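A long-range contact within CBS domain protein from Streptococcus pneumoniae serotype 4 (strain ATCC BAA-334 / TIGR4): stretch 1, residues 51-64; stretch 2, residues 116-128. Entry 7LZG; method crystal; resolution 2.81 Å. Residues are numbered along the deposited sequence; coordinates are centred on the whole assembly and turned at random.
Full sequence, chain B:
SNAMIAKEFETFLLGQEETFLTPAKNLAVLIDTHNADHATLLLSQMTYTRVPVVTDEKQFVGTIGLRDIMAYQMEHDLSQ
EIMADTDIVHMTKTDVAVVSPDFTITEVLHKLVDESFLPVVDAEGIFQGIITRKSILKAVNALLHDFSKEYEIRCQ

Stretch 1 51-64: VPVVTDEKQFVGTI
Stretch 2 116-128: SFLPVVDAEGIFQ

Two β-hairpins of one chain meet through a single backbone bridge and an apolar layer centred on Phe127 and Phe60; the two stretches together bury 587 Å². In stretch 1, strands 51-54 and 60-64 are joined by residues 55-59, which include a type I turn from Thr55 to Lys58; in stretch 2, strand 117-121 leads through a loop to a strand beginning at Phe127. Strands 60-64 and 117-121 run nearly antiparallel, at 166°, with axes 8.9 Å apart. The bridge pairs Gln59 with Ile126, CA to CA 4.6 Å: Phe60 N donates to Gly125 O (2.9 Å, 162°) and Phe127 N to Lys58 O (3.1 Å, 167°). Each carbonyl also takes a CA-H contact, Gln59 CA to Gly125 O at 3.4 Å and Ile126 CA to Lys58 O at 3.5 Å.

Next to the bridge, Phe127 (85 Å² covered, buried) and Phe60 (81 Å², partly exposed) are the residues most covered. Both point toward the opposing stretch with chi1 t (Phe60 175°, chi2 79°; Phe127 171°, chi2 75°). Their planes are inclined at 21° but slid apart, centroids 5.8 Å, so the rings barely overlap and touch at Phe60 CD1 to Phe127 CD1, 3.6 Å. Flat and wholly apolar, they suit partners that offer proline, valine and methyl groups. Pro52 covers one face of Phe127, its CB 4.0 Å from the ring centroid, while Val54 CG1 (chi1 m) packs 3.7 Å from Phe127 CB. Phe60 reaches across to strand 117-121, with CZ 3.6 Å from Pro119 CG and CD2 3.6 Å from Val121 CG2 (chi1 t). Farther along, Phe117 (chi1 -155°, chi2 84°) brings CD2 to 3.6 Å from Thr63 CG2; with chi1 p, Thr63 presents its methyl to this apolar layer.

Gly125 suits its phi/psi of 133/8, where a CB would jam against the preceding carbonyl. Asp122 OD1 accepts from Gly125 N (3.0 Å) and Ile126 N (2.7 Å), bracing the loop.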

# COMPACT_ATOMS: atom_id res chain seq x y z
N VAL B 51 -9.13 -2.65 5.11
CA VAL B 51 -9.85 -3.91 5.27
C VAL B 51 -11.26 -3.73 4.71
O VAL B 51 -11.83 -2.63 4.80
CB VAL B 51 -9.89 -4.36 6.74
CG1 VAL B 51 -8.47 -4.60 7.25
CG2 VAL B 51 -10.62 -3.35 7.60
N PRO B 52 -11.85 -4.76 4.11
CA PRO B 52 -13.21 -4.63 3.58
C PRO B 52 -14.23 -4.59 4.71
O PRO B 52 -13.99 -5.07 5.82
CB PRO B 52 -13.37 -5.87 2.72
CG PRO B 52 -12.45 -6.87 3.33
CD PRO B 52 -11.27 -6.09 3.84
N VAL B 53 -15.38 -4.00 4.40
CA VAL B 53 -16.49 -3.88 5.35
C VAL B 53 -17.69 -4.60 4.76
O VAL B 53 -18.08 -4.35 3.61
CB VAL B 53 -16.82 -2.41 5.65
CG1 VAL B 53 -18.07 -2.33 6.51
CG2 VAL B 53 -15.65 -1.74 6.35
N VAL B 54 -18.28 -5.50 5.54
CA VAL B 54 -19.43 -6.29 5.12
C VAL B 54 -20.52 -6.16 6.17
O VAL B 54 -20.29 -5.71 7.30
CB VAL B 54 -19.07 -7.77 4.88
CG1 VAL B 54 -18.04 -7.89 3.77
CG2 VAL B 54 -18.55 -8.40 6.16
N THR B 55 -21.73 -6.57 5.79
CA THR B 55 -22.86 -6.59 6.71
C THR B 55 -22.85 -7.90 7.49
O THR B 55 -21.90 -8.69 7.41
CB THR B 55 -24.17 -6.41 5.94
OG1 THR B 55 -24.43 -7.59 5.17
CG2 THR B 55 -24.09 -5.22 5.00
N ASP B 56 -23.91 -8.15 8.26
CA ASP B 56 -24.03 -9.43 8.95
C ASP B 56 -24.33 -10.57 7.98
O ASP B 56 -24.16 -11.74 8.34
CB ASP B 56 -25.11 -9.36 10.03
CG ASP B 56 -26.45 -8.93 9.48
OD1 ASP B 56 -26.48 -8.16 8.50
OD2 ASP B 56 -27.48 -9.37 10.04
N GLU B 57 -24.78 -10.25 6.76
CA GLU B 57 -25.01 -11.24 5.71
C GLU B 57 -23.96 -11.14 4.60
O GLU B 57 -24.25 -11.42 3.44
CB GLU B 57 -26.42 -11.11 5.15
CG GLU B 57 -26.77 -9.72 4.63
CD GLU B 57 -28.21 -9.62 4.15
OE1 GLU B 57 -28.97 -10.60 4.32
OE2 GLU B 57 -28.58 -8.57 3.59
N LYS B 58 -22.75 -10.73 4.96
CA LYS B 58 -21.57 -10.66 4.09
C LYS B 58 -21.75 -9.74 2.89
O LYS B 58 -20.95 -9.81 1.95
CB LYS B 58 -21.15 -12.06 3.61
CG LYS B 58 -20.77 -13.02 4.73
CD LYS B 58 -20.34 -14.36 4.16
CE LYS B 58 -19.84 -15.30 5.24
NZ LYS B 58 -19.35 -16.58 4.67
N GLN B 59 -22.75 -8.87 2.90
CA GLN B 59 -22.92 -7.91 1.81
C GLN B 59 -21.80 -6.89 1.84
O GLN B 59 -21.62 -6.19 2.84
CB GLN B 59 -24.28 -7.23 1.91
CG GLN B 59 -25.44 -8.06 1.40
CD GLN B 59 -25.56 -8.04 -0.11
OE1 GLN B 59 -25.10 -7.10 -0.76
NE2 GLN B 59 -26.19 -9.07 -0.67
N PHE B 60 -21.04 -6.80 0.75
CA PHE B 60 -19.90 -5.90 0.69
C PHE B 60 -20.36 -4.45 0.78
O PHE B 60 -21.12 -3.98 -0.08
CB PHE B 60 -19.10 -6.13 -0.59
CG PHE B 60 -17.98 -5.15 -0.79
CD1 PHE B 60 -16.78 -5.29 -0.11
CD2 PHE B 60 -18.12 -4.08 -1.66
CE1 PHE B 60 -15.75 -4.39 -0.29
CE2 PHE B 60 -17.09 -3.17 -1.84
CZ PHE B 60 -15.91 -3.33 -1.16
N VAL B 61 -19.91 -3.74 1.80
CA VAL B 61 -20.22 -2.32 1.96
C VAL B 61 -19.13 -1.45 1.36
O VAL B 61 -19.40 -0.54 0.58
CB VAL B 61 -20.44 -1.99 3.45
CG1 VAL B 61 -20.89 -0.55 3.62
CG2 VAL B 61 -21.45 -2.95 4.06
N GLY B 62 -17.88 -1.73 1.72
CA GLY B 62 -16.77 -0.95 1.22
C GLY B 62 -15.50 -1.32 1.96
O GLY B 62 -15.44 -2.33 2.67
N THR B 63 -14.48 -0.48 1.78
CA THR B 63 -13.21 -0.63 2.48
C THR B 63 -13.03 0.52 3.45
O THR B 63 -13.58 1.61 3.26
CB THR B 63 -12.04 -0.66 1.49
OG1 THR B 63 -12.00 0.57 0.76
CG2 THR B 63 -12.19 -1.82 0.52
N ILE B 64 -12.26 0.28 4.51
CA ILE B 64 -12.01 1.29 5.53
C ILE B 64 -10.55 1.22 5.96
O ILE B 64 -9.93 0.15 5.96
CB ILE B 64 -12.96 1.12 6.74
CG1 ILE B 64 -12.93 2.37 7.62
CG2 ILE B 64 -12.59 -0.12 7.55
CD1 ILE B 64 -13.89 2.31 8.78
N SER B 116 -5.00 0.77 -4.81
CA SER B 116 -4.14 -0.35 -4.43
C SER B 116 -4.92 -1.50 -3.82
O SER B 116 -4.31 -2.48 -3.38
CB SER B 116 -3.06 0.12 -3.45
OG SER B 116 -3.63 0.53 -2.22
N PHE B 117 -6.25 -1.41 -3.77
CA PHE B 117 -7.08 -2.40 -3.10
C PHE B 117 -8.28 -2.68 -3.98
O PHE B 117 -9.10 -1.78 -4.22
CB PHE B 117 -7.51 -1.90 -1.72
CG PHE B 117 -7.85 -3.00 -0.75
CD1 PHE B 117 -6.85 -3.62 -0.02
CD2 PHE B 117 -9.16 -3.39 -0.56
CE1 PHE B 117 -7.15 -4.63 0.88
CE2 PHE B 117 -9.47 -4.39 0.34
CZ PHE B 117 -8.47 -5.01 1.06
N LEU B 118 -8.39 -3.91 -4.47
CA LEU B 118 -9.44 -4.28 -5.43
C LEU B 118 -10.26 -5.44 -4.89
O LEU B 118 -9.83 -6.60 -4.96
CB LEU B 118 -8.82 -4.64 -6.78
CG LEU B 118 -9.81 -4.86 -7.92
CD1 LEU B 118 -10.64 -3.61 -8.16
CD2 LEU B 118 -9.06 -5.25 -9.19
N PRO B 119 -11.45 -5.18 -4.34
CA PRO B 119 -12.29 -6.27 -3.84
C PRO B 119 -12.94 -7.03 -4.99
O PRO B 119 -13.04 -6.56 -6.12
CB PRO B 119 -13.35 -5.55 -2.99
CG PRO B 119 -12.83 -4.14 -2.82
CD PRO B 119 -12.02 -3.86 -4.04
N VAL B 120 -13.39 -8.24 -4.66
CA VAL B 120 -14.10 -9.10 -5.61
C VAL B 120 -15.50 -9.33 -5.07
O VAL B 120 -15.68 -9.99 -4.03
CB VAL B 120 -13.37 -10.44 -5.83
CG1 VAL B 120 -14.16 -11.32 -6.78
CG2 VAL B 120 -11.97 -10.18 -6.37
N VAL B 121 -16.50 -8.78 -5.76
CA VAL B 121 -17.89 -8.88 -5.36
C VAL B 121 -18.66 -9.52 -6.51
O VAL B 121 -18.55 -9.09 -7.66
CB VAL B 121 -18.49 -7.51 -5.01
CG1 VAL B 121 -19.87 -7.67 -4.41
CG2 VAL B 121 -17.57 -6.76 -4.06
N ASP B 122 -19.45 -10.55 -6.19
CA ASP B 122 -20.26 -11.21 -7.20
C ASP B 122 -21.45 -10.33 -7.59
O ASP B 122 -21.65 -9.23 -7.06
CB ASP B 122 -20.72 -12.58 -6.70
CG ASP B 122 -21.36 -12.52 -5.33
OD1 ASP B 122 -21.54 -11.40 -4.79
OD2 ASP B 122 -21.69 -13.59 -4.78
N ALA B 123 -22.24 -10.81 -8.55
CA ALA B 123 -23.39 -10.05 -9.01
C ALA B 123 -24.44 -9.86 -7.93
O ALA B 123 -25.22 -8.91 -7.99
CB ALA B 123 -24.02 -10.73 -10.23
N GLU B 124 -24.48 -10.75 -6.93
CA GLU B 124 -25.45 -10.61 -5.85
C GLU B 124 -25.07 -9.47 -4.92
O GLU B 124 -25.91 -8.63 -4.57
CB GLU B 124 -25.57 -11.93 -5.08
CG GLU B 124 -26.54 -11.87 -3.92
CD GLU B 124 -26.69 -13.20 -3.21
OE1 GLU B 124 -25.96 -14.15 -3.57
OE2 GLU B 124 -27.55 -13.31 -2.31
N GLY B 125 -23.81 -9.42 -4.49
CA GLY B 125 -23.34 -8.37 -3.61
C GLY B 125 -22.53 -8.89 -2.44
O GLY B 125 -22.20 -8.14 -1.52
N ILE B 126 -22.20 -10.18 -2.47
CA ILE B 126 -21.44 -10.82 -1.40
C ILE B 126 -19.96 -10.63 -1.67
O ILE B 126 -19.49 -10.75 -2.80
CB ILE B 126 -21.81 -12.32 -1.29
CG1 ILE B 126 -22.93 -12.52 -0.26
CG2 ILE B 126 -20.60 -13.16 -0.92
CD1 ILE B 126 -24.25 -11.88 -0.63
N PHE B 127 -19.21 -10.32 -0.61
CA PHE B 127 -17.77 -10.13 -0.71
C PHE B 127 -17.07 -11.49 -0.75
O PHE B 127 -17.29 -12.34 0.12
CB PHE B 127 -17.27 -9.30 0.47
CG PHE B 127 -15.78 -9.23 0.57
CD1 PHE B 127 -15.04 -8.45 -0.30
CD2 PHE B 127 -15.11 -9.96 1.55
CE1 PHE B 127 -13.67 -8.39 -0.20
CE2 PHE B 127 -13.74 -9.90 1.65
CZ PHE B 127 -13.02 -9.12 0.77
N GLN B 128 -16.20 -11.67 -1.74
CA GLN B 128 -15.53 -12.94 -1.97
C GLN B 128 -14.01 -12.89 -1.82
O GLN B 128 -13.41 -13.89 -1.43
CB GLN B 128 -15.87 -13.49 -3.37
CG GLN B 128 -17.32 -13.91 -3.54
CD GLN B 128 -17.67 -15.17 -2.77
OE1 GLN B 128 -17.89 -15.13 -1.56
NE2 GLN B 128 -17.72 -16.30 -3.47